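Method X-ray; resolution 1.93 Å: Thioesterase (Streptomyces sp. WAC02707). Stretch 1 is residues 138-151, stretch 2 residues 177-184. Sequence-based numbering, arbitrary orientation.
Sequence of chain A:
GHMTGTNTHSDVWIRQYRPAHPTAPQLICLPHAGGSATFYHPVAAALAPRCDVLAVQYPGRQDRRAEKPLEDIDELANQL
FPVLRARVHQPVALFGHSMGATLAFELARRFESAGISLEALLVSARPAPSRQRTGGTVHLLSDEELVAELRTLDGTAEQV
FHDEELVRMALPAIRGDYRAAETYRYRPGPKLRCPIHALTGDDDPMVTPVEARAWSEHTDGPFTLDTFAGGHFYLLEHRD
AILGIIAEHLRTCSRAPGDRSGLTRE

Stretch 1, residues 138-151: VHLLSDEELVAELR
Stretch 2 177-184: DYRAAETY

Contact between residues 138-151 and 177-184 of a Streptomyces thioesterase, burying 387 Å² with both sides summed. Stretch 1 opens with a 3-10 segment, Val138 to Leu140 (phi/psi -57/-38, -68/-16 and -95/-3), closed by Leu141 N donating to Val138 O at 3.3 Å. Leu141 (-69/153) and Ser142 (-60/162) are extended, and a helix follows from Asp143 to Glu149. Ser142 caps its N-terminus: Glu145 N donates to Ser142 OG at 2.9 Å, with Ser142 chi1 at 84° (p). Leu150 (-85/51) is the first residue to leave helical angles. Stretch 2 continues a helix begun earlier in the chain, through Glu182; its backbone bonds include Ala181 N to Asp177 O at 2.9 Å and Glu182 N to Tyr178 O at 2.7 Å. Thr183 (-101/8) leaves helical angles, and its OG1 donates to Arg179 O at 2.7 Å.

In register, His139 lies nearest Arg179, with CA atoms 5.0 Å apart. His139 has the largest covered area, 110 Å². Its CA-to-CB bond points toward stretch 2, and chi1 of 69° (p) with chi2 of -73° turns ND1 to Glu182, so that ND1 donates to Glu182 OE1 at 2.7 Å with an N-H...O angle of 152°. The carboxylate oxygen lies at the ring edge, near the ring plane, as a donor in that plane requires. Backbone His139 N also donates to Glu182 OE1, at 3.0 Å and 152°, while Val138 N donates to Glu182 OE2 at 2.9 Å and 150°. One carboxylate thus accepts from two successive amides and the imidazole. Glu182, whose CA-to-CB bond also points toward stretch 1, reaches them with chi1 -78° (m), chi2 171° (t) and chi3 -46°.

At another part of the ring edge, His139 CD2 sits 3.2 Å from Arg179 CZ and over one face of the guanidinium. The Arg179 CA-to-CB bond points sideways; chi1 170° (t), chi2 173° (t), chi3 -72° (m) and chi4 -75° bring the group to the imidazole. Two waters join this pair. Water 1 lies 2.9 Å from His139 NE2 and accepts from Arg179 NH1 at 2.9 Å; water 2 accepts from Arg179 NH2 at 2.5 Å and donates to His139 O at 2.9 Å. Leu140 CD2 approaches Arg179 NH2 at 3.6 Å, and Thr183 CG2 lies 3.8 Å from His139 NE2.

Tyr178 gives the apolar part of the contact, with 62 Å² covered. Its CA-to-CB bond points toward stretch 1, with chi1 at -92°, between wells, and chi2 at -87°. Val138, chi1 164° (t), places CG1 over one ring face, 3.7 Å from Tyr178 CD1 and 4.0 Å from the ring centroid, 26° off the normal: a CH-pi contact. The CA-to-CB bond of Leu150 points sideways, but with chi1 -68° (m) and chi2 173° (t) the end of the side chain comes nearer, bringing Leu150 CD2 to 4.0 Å from Tyr178 CE2. The ring meets residues from near both ends of stretch 1.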

# COMPACT_ATOMS: atom_id res chain seq x y z
N VAL A 138 -4.57 4.79 18.63
CA VAL A 138 -3.85 6.00 18.22
C VAL A 138 -4.81 7.01 17.60
O VAL A 138 -4.68 8.22 17.81
CB VAL A 138 -2.70 5.64 17.27
CG1 VAL A 138 -2.21 6.85 16.55
CG2 VAL A 138 -1.56 4.99 18.05
N HIS A 139 -5.78 6.54 16.83
CA HIS A 139 -6.74 7.43 16.20
C HIS A 139 -7.66 8.11 17.20
O HIS A 139 -8.32 9.07 16.83
CB HIS A 139 -7.58 6.69 15.15
CG HIS A 139 -8.53 5.69 15.73
ND1 HIS A 139 -8.11 4.48 16.26
CD2 HIS A 139 -9.88 5.71 15.88
CE1 HIS A 139 -9.16 3.80 16.68
NE2 HIS A 139 -10.25 4.52 16.46
N LEU A 140 -7.75 7.61 18.42
CA LEU A 140 -8.61 8.17 19.45
C LEU A 140 -7.90 9.17 20.36
O LEU A 140 -8.55 9.76 21.22
CB LEU A 140 -9.19 7.04 20.31
CG LEU A 140 -9.99 5.99 19.55
CD1 LEU A 140 -10.36 4.81 20.46
CD2 LEU A 140 -11.22 6.60 18.92
N LEU A 141 -6.60 9.38 20.18
CA LEU A 141 -5.88 10.31 21.04
C LEU A 141 -6.30 11.76 20.79
O LEU A 141 -6.76 12.12 19.70
CB LEU A 141 -4.38 10.19 20.81
CG LEU A 141 -3.75 8.81 21.02
CD1 LEU A 141 -2.42 8.73 20.28
CD2 LEU A 141 -3.58 8.54 22.49
N SER A 142 -6.16 12.58 21.82
CA SER A 142 -6.38 14.01 21.68
C SER A 142 -5.44 14.59 20.63
O SER A 142 -4.42 13.99 20.27
CB SER A 142 -6.16 14.72 23.01
OG SER A 142 -4.79 15.01 23.21
N ASP A 143 -5.79 15.78 20.14
CA ASP A 143 -4.94 16.44 19.16
C ASP A 143 -3.49 16.50 19.64
O ASP A 143 -2.56 16.18 18.90
CB ASP A 143 -5.47 17.85 18.87
CG ASP A 143 -6.36 17.90 17.64
OD1 ASP A 143 -6.18 17.09 16.71
OD2 ASP A 143 -7.26 18.78 17.60
N GLU A 144 -3.33 16.88 20.89
CA GLU A 144 -2.02 17.07 21.55
C GLU A 144 -1.34 15.72 21.76
O GLU A 144 -0.16 15.62 21.51
CB GLU A 144 -2.23 17.86 22.84
CG GLU A 144 -1.35 19.08 22.95
CD GLU A 144 -1.25 19.89 21.67
OE1 GLU A 144 -2.31 20.31 21.21
OE2 GLU A 144 -0.11 20.03 21.12
N GLU A 145 -2.08 14.72 22.24
CA GLU A 145 -1.54 13.39 22.45
C GLU A 145 -1.25 12.72 21.12
O GLU A 145 -0.38 11.84 21.05
CB GLU A 145 -2.50 12.55 23.29
CG GLU A 145 -2.59 12.99 24.75
CD GLU A 145 -3.56 12.14 25.56
OE1 GLU A 145 -3.88 12.53 26.71
OE2 GLU A 145 -4.01 11.09 25.04
N LEU A 146 -1.97 13.11 20.07
CA LEU A 146 -1.73 12.56 18.75
C LEU A 146 -0.37 12.97 18.23
O LEU A 146 0.44 12.12 17.84
CB LEU A 146 -2.83 13.03 17.79
CG LEU A 146 -2.88 12.43 16.39
CD1 LEU A 146 -2.53 10.96 16.37
CD2 LEU A 146 -4.26 12.64 15.79
N VAL A 147 -0.12 14.27 18.15
CA VAL A 147 1.14 14.77 17.61
C VAL A 147 2.31 14.24 18.42
O VAL A 147 3.36 13.88 17.87
CB VAL A 147 1.12 16.31 17.57
CG1 VAL A 147 -0.06 16.80 16.74
CG2 VAL A 147 1.04 16.87 18.96
N ALA A 148 2.14 14.16 19.75
CA ALA A 148 3.21 13.65 20.59
C ALA A 148 3.57 12.22 20.22
O ALA A 148 4.74 11.88 20.05
CB ALA A 148 2.80 13.74 22.06
N GLU A 149 2.57 11.36 20.11
CA GLU A 149 2.83 9.97 19.75
C GLU A 149 3.37 9.84 18.33
O GLU A 149 3.94 8.80 17.98
CB GLU A 149 1.56 9.13 19.90
CG GLU A 149 1.60 8.18 21.10
CD GLU A 149 2.14 6.80 20.74
OE1 GLU A 149 2.43 6.56 19.55
OE2 GLU A 149 2.28 5.97 21.66
N LEU A 150 3.20 10.87 17.50
CA LEU A 150 3.77 10.86 16.16
C LEU A 150 5.21 11.36 16.18
O LEU A 150 5.60 12.26 15.45
CB LEU A 150 2.92 11.72 15.22
CG LEU A 150 1.52 11.22 14.87
CD1 LEU A 150 0.76 12.28 14.08
CD2 LEU A 150 1.58 9.90 14.11
N ARG A 151 6.02 10.78 17.06
CA ARG A 151 7.41 11.19 17.22
C ARG A 151 8.28 10.02 17.65
O ARG A 151 8.83 9.32 16.81
CB ARG A 151 7.51 12.33 18.24
CG ARG A 151 7.06 13.68 17.71
CD ARG A 151 7.22 14.77 18.77
NE ARG A 151 6.22 15.82 18.63
CZ ARG A 151 6.37 16.91 17.89
NH1 ARG A 151 7.49 17.11 17.20
NH2 ARG A 151 5.41 17.81 17.83
N ASP A 177 -6.49 8.25 8.58
CA ASP A 177 -5.70 7.12 8.07
C ASP A 177 -5.46 6.09 9.17
O ASP A 177 -5.61 4.88 8.96
CB ASP A 177 -4.35 7.63 7.55
CG ASP A 177 -4.43 8.28 6.18
OD1 ASP A 177 -5.50 8.24 5.56
OD2 ASP A 177 -3.40 8.85 5.74
N TYR A 178 -5.04 6.55 10.34
CA TYR A 178 -4.85 5.63 11.45
C TYR A 178 -6.16 4.95 11.82
O TYR A 178 -6.18 3.73 12.08
CB TYR A 178 -4.25 6.38 12.64
CG TYR A 178 -2.72 6.32 12.64
CD1 TYR A 178 -2.04 5.26 13.24
CD2 TYR A 178 -1.98 7.32 12.05
CE1 TYR A 178 -0.65 5.21 13.24
CE2 TYR A 178 -0.59 7.28 12.04
CZ TYR A 178 0.07 6.23 12.64
OH TYR A 178 1.44 6.19 12.63
N ARG A 179 -7.25 5.71 11.88
CA ARG A 179 -8.53 5.10 12.17
C ARG A 179 -8.78 3.96 11.19
O ARG A 179 -9.21 2.87 11.59
CB ARG A 179 -9.64 6.16 12.08
CG ARG A 179 -11.07 5.60 12.13
CD ARG A 179 -12.10 6.71 12.21
NE ARG A 179 -12.12 7.35 13.51
CZ ARG A 179 -12.65 6.80 14.60
NH1 ARG A 179 -13.21 5.60 14.53
NH2 ARG A 179 -12.61 7.46 15.75
N ALA A 180 -8.49 4.18 9.91
CA ALA A 180 -8.73 3.16 8.90
C ALA A 180 -7.86 1.96 9.18
O ALA A 180 -8.34 0.82 9.09
CB ALA A 180 -8.47 3.72 7.51
N ALA A 181 -6.57 2.19 9.53
CA ALA A 181 -5.65 1.09 9.82
C ALA A 181 -6.08 0.31 11.06
O ALA A 181 -5.94 -0.91 11.12
CB ALA A 181 -4.22 1.62 10.02
N GLU A 182 -6.54 1.01 12.09
CA GLU A 182 -6.80 0.38 13.38
C GLU A 182 -8.19 -0.23 13.51
O GLU A 182 -8.36 -1.17 14.29
CB GLU A 182 -6.58 1.39 14.50
CG GLU A 182 -5.14 1.62 14.82
CD GLU A 182 -4.92 2.79 15.79
OE1 GLU A 182 -5.54 3.86 15.56
OE2 GLU A 182 -4.14 2.64 16.77
N THR A 183 -9.18 0.23 12.76
CA THR A 183 -10.53 -0.30 12.87
C THR A 183 -10.88 -1.27 11.75
O THR A 183 -12.04 -1.64 11.61
CB THR A 183 -11.56 0.86 12.87
OG1 THR A 183 -11.55 1.52 11.59
CG2 THR A 183 -11.21 1.88 13.97
N TYR A 184 -9.91 -1.64 10.91
CA TYR A 184 -10.14 -2.61 9.85
C TYR A 184 -10.62 -3.93 10.40
O TYR A 184 -10.05 -4.44 11.36
CB TYR A 184 -8.85 -2.82 9.08
CG TYR A 184 -8.87 -3.87 8.01
CD1 TYR A 184 -9.65 -3.73 6.84
CD2 TYR A 184 -8.17 -5.06 8.19
CE1 TYR A 184 -9.68 -4.72 5.89
CE2 TYR A 184 -8.19 -6.07 7.23
CZ TYR A 184 -8.90 -5.87 6.07
OH TYR A 184 -8.92 -6.89 5.11
O HOH W 1 -13.07 3.90 16.91
O HOH W 2 -11.01 9.44 15.89